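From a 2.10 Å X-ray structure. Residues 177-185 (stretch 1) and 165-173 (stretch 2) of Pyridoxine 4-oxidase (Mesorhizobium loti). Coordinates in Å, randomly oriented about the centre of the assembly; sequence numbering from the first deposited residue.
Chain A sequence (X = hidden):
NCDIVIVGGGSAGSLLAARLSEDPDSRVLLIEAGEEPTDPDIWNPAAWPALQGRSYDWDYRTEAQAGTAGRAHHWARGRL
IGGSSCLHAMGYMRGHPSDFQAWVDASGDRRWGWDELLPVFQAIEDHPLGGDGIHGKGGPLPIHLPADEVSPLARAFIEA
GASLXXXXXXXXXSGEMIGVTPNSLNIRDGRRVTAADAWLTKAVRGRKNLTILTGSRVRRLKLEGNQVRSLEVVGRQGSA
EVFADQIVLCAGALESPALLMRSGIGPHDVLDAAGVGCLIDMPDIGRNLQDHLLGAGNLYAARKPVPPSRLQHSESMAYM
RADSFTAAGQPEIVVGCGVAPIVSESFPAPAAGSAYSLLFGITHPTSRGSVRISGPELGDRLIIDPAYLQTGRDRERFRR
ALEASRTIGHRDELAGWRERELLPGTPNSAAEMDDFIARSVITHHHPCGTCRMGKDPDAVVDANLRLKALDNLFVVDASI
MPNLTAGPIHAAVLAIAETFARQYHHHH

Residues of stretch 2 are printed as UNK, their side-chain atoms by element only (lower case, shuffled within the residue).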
# COMPACT_ATOMS: atom_id res chain seq x y z
N MET A 177 16.58 1.76 -7.78
CA MET A 177 15.16 1.76 -8.16
C MET A 177 14.87 2.64 -9.39
O MET A 177 13.90 2.40 -10.12
CB MET A 177 14.32 2.17 -6.93
CG MET A 177 12.84 2.27 -7.16
SD MET A 177 11.98 2.22 -5.57
CE MET A 177 10.27 2.27 -6.11
N ILE A 178 15.74 3.62 -9.65
CA ILE A 178 15.61 4.45 -10.85
C ILE A 178 16.12 3.67 -12.05
O ILE A 178 17.24 3.15 -12.03
CB ILE A 178 16.43 5.75 -10.74
CG1 ILE A 178 15.70 6.77 -9.86
CG2 ILE A 178 16.68 6.36 -12.10
CD1 ILE A 178 16.47 8.06 -9.69
N GLY A 179 15.30 3.58 -13.10
CA GLY A 179 15.69 2.85 -14.30
C GLY A 179 14.45 2.37 -15.03
O GLY A 179 13.35 2.87 -14.77
N VAL A 180 14.62 1.42 -15.96
CA VAL A 180 13.48 0.84 -16.68
C VAL A 180 13.49 -0.68 -16.49
O VAL A 180 14.56 -1.29 -16.48
CB VAL A 180 13.47 1.22 -18.18
CG1 VAL A 180 13.18 2.71 -18.36
CG2 VAL A 180 14.78 0.83 -18.86
N THR A 181 12.30 -1.27 -16.32
CA THR A 181 12.17 -2.70 -16.03
C THR A 181 10.70 -3.05 -15.95
O THR A 181 9.88 -2.22 -15.56
CB THR A 181 12.87 -3.07 -14.67
OG1 THR A 181 12.73 -4.48 -14.40
CG2 THR A 181 12.27 -2.30 -13.52
N PRO A 182 10.35 -4.29 -16.34
CA PRO A 182 9.00 -4.76 -15.99
C PRO A 182 8.88 -4.82 -14.47
O PRO A 182 9.87 -5.14 -13.80
CB PRO A 182 8.96 -6.19 -16.55
CG PRO A 182 10.05 -6.25 -17.58
CD PRO A 182 11.12 -5.29 -17.10
N ASN A 183 7.71 -4.51 -13.92
CA ASN A 183 7.48 -4.66 -12.49
C ASN A 183 7.64 -6.11 -12.07
O ASN A 183 7.16 -7.01 -12.75
CB ASN A 183 6.07 -4.21 -12.11
CG ASN A 183 5.79 -2.78 -12.53
OD1 ASN A 183 6.70 -1.97 -12.63
ND2 ASN A 183 4.52 -2.47 -12.78
N SER A 184 8.32 -6.34 -10.94
CA SER A 184 8.30 -7.66 -10.31
C SER A 184 6.89 -7.88 -9.76
O SER A 184 6.24 -6.92 -9.35
CB SER A 184 9.33 -7.74 -9.19
OG SER A 184 10.65 -7.49 -9.69
N LEU A 185 6.44 -9.14 -9.77
CA LEU A 185 5.05 -9.45 -9.41
C LEU A 185 4.93 -10.65 -8.47
O LEU A 185 5.73 -11.60 -8.56
CB LEU A 185 4.24 -9.75 -10.67
CG LEU A 185 4.07 -8.64 -11.71
CD1 LEU A 185 3.47 -9.21 -12.97
CD2 LEU A 185 3.19 -7.55 -11.16
N UNK A 165 18.19 7.53 -21.43
CA UNK A 165 19.26 7.49 -20.45
C UNK A 165 18.99 6.63 -19.23
O UNK A 165 19.91 6.36 -18.47
N UNK A 166 17.74 6.20 -19.03
CA UNK A 166 17.42 5.36 -17.87
C UNK A 166 18.09 3.99 -17.97
O UNK A 166 17.96 3.31 -18.99
c UNK A 166 13.63 6.20 -17.51
c UNK A 166 15.37 6.71 -15.78
c UNK A 166 15.91 5.19 -17.72
c UNK A 166 15.11 6.42 -17.26
N UNK A 167 18.79 3.57 -16.91
CA UNK A 167 19.44 2.25 -16.94
C UNK A 167 18.45 1.09 -16.89
O UNK A 167 17.33 1.20 -16.35
c UNK A 167 20.32 2.27 -15.68
c UNK A 167 19.67 3.27 -14.76
c UNK A 167 19.08 4.32 -15.67
N UNK A 168 18.85 -0.03 -17.47
CA UNK A 168 18.00 -1.21 -17.47
C UNK A 168 18.20 -2.01 -16.19
O UNK A 168 19.32 -2.42 -15.87
c UNK A 168 18.31 -2.09 -18.69
n UNK A 168 17.26 -1.90 -22.91
n UNK A 168 16.13 -3.39 -21.56
n UNK A 168 15.21 -2.70 -23.56
c UNK A 168 16.20 -2.67 -22.68
c UNK A 168 17.18 -3.41 -20.54
c UNK A 168 17.20 -2.10 -19.73
N UNK A 169 17.12 -2.20 -15.45
CA UNK A 169 17.18 -2.89 -14.17
C UNK A 169 16.55 -4.27 -14.32
O UNK A 169 15.79 -4.52 -15.26
c UNK A 169 18.19 -0.53 -12.30
c UNK A 169 16.78 -0.63 -12.84
c UNK A 169 15.79 -0.01 -11.86
c UNK A 169 16.41 -2.10 -13.12
N UNK A 170 16.86 -5.16 -13.38
CA UNK A 170 16.12 -6.40 -13.24
C UNK A 170 15.22 -6.32 -12.01
O UNK A 170 15.57 -6.82 -10.93
o UNK A 170 19.37 -9.64 -13.55
c UNK A 170 17.75 -8.07 -14.32
c UNK A 170 17.07 -7.58 -13.07
c UNK A 170 18.26 -9.48 -14.11
o UNK A 170 17.54 -10.44 -14.46
N UNK A 171 14.04 -5.71 -12.17
CA UNK A 171 13.17 -5.45 -11.04
C UNK A 171 13.67 -4.22 -10.31
O UNK A 171 14.73 -3.68 -10.65
N UNK A 172 12.92 -3.77 -9.30
CA UNK A 172 13.19 -2.50 -8.65
C UNK A 172 13.88 -2.67 -7.31
O UNK A 172 14.00 -1.70 -6.57
c UNK A 172 9.71 -1.23 -11.24
c UNK A 172 11.54 -0.28 -10.50
c UNK A 172 11.21 -1.27 -9.64
c UNK A 172 11.87 -1.75 -8.39
n UNK A 172 10.59 -0.27 -11.49
n UNK A 172 10.06 -1.85 -10.13
N UNK A 173 14.34 -3.87 -7.01
CA UNK A 173 14.56 -4.24 -5.61
C UNK A 173 16.00 -4.43 -5.16
O UNK A 173 16.27 -4.83 -4.02
c UNK A 173 12.19 -5.12 -5.48
n UNK A 173 11.47 -5.98 -6.19
c UNK A 173 13.67 -5.44 -5.28
o UNK A 173 11.73 -4.06 -5.03
O HOH W 1 9.55 -4.26 -9.17
O HOH W 2 12.69 -7.88 -8.03

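Position 165 carries no side-chain atoms and touches nothing on stretch 1. It is the first residue past a helix, in a Schellman motif, and at phi 119° a CB would jam against the preceding carbonyl; it is Gly-165.

Position 166 has four carbons, forked at the second, with CB pointing toward stretch 1. One branch end lies 3.6 Å from CG1 of Val-180 and the other 3.9 Å from CG2 of Ile-178. A forked, purely apolar side chain of this size is leucine, Leu-166; the methyl against CG1 of Val-180 is CD1 and the one against CG2 of Ile-178 is CD2.

At position 167 three carbons close a ring onto the backbone nitrogen, which can only be proline. The ring of Pro-167 packs beside the chain, CG 3.7 Å from O of Ile-178. Proline has no amide hydrogen to donate, but its carbonyl is free to accept: N of Val-180 donates to O of Pro-167 at 2.7 Å.

Position 168 shows three carbons, a nitrogen, then a carbon bearing two more nitrogens: a guanidinium, hence Arg-168. Its CB points away and the side chain is exposed, though its second carbon, CG, still lies 3.9 Å from CG2 of Val-180. Arg-168 is the partner of Val-180 in a single beta bridge, whose hydrogen bonds are made by the residues before and after it. Its CA also lies 3.6 Å from O of Val-180, a CA-H...O contact.

Position 169 again has four carbons forked at the second, with CB directed toward stretch 1. One branch end sits 3.5 Å from O of Met-177 and 3.8 Å from CA of Gly-179. This is Leu-169, and that methyl is CD1. Its backbone N donates to O of Val-180 at 2.9 Å, almost straight at 177°, completing the bridge. Gly-179 makes room here: an ideal CB on it would clash with O of Pro-167 at 2.5 Å and with CG of Leu-169 at 2.6 Å.

Position 170 has three carbons, the third carrying two oxygens. The carboxylate of Glu-170 is exposed, its CB points away, and the side chain comes no nearer than 5.5 Å to stretch 1.

Position 171 has no side-chain atoms. Its phi of 80° favours glycine, and an ideal CB would lie 2.6 Å from OG of Ser-184, a clash. N of Gly-171 donates to OG1 of Thr-181 at 2.9 Å, while that hydroxyl donates to O of Pro-182 at 3.0 Å.

Position 172 has one carbon and then a five-membered ring of three carbons and two nitrogens: His-172. CG2 of Thr-181 stands over one face, 3.6 Å from the ring centroid, while OD1 of Asn-183 approaches CE1 at the edge, 3.4 Å away.

Position 173 has two carbons, the second bearing an oxygen and a nitrogen, so it is Asn-173. Water 2 links its ND2 (2.9 Å) to OG of Ser-184 (2.7 Å).

The contact combines one short backbone bridge with leucine packing, glycines where a CB would collide, and a threonine that joins hydroxyl hydrogen bonding to methyl-ring packing. Water 1 extends it, accepting from N of Ser-184 at 3.0 Å and meeting ND1 of His-172 at 2.6 Å.

Stretch 2, residues 165-173: GLPRLEGHN
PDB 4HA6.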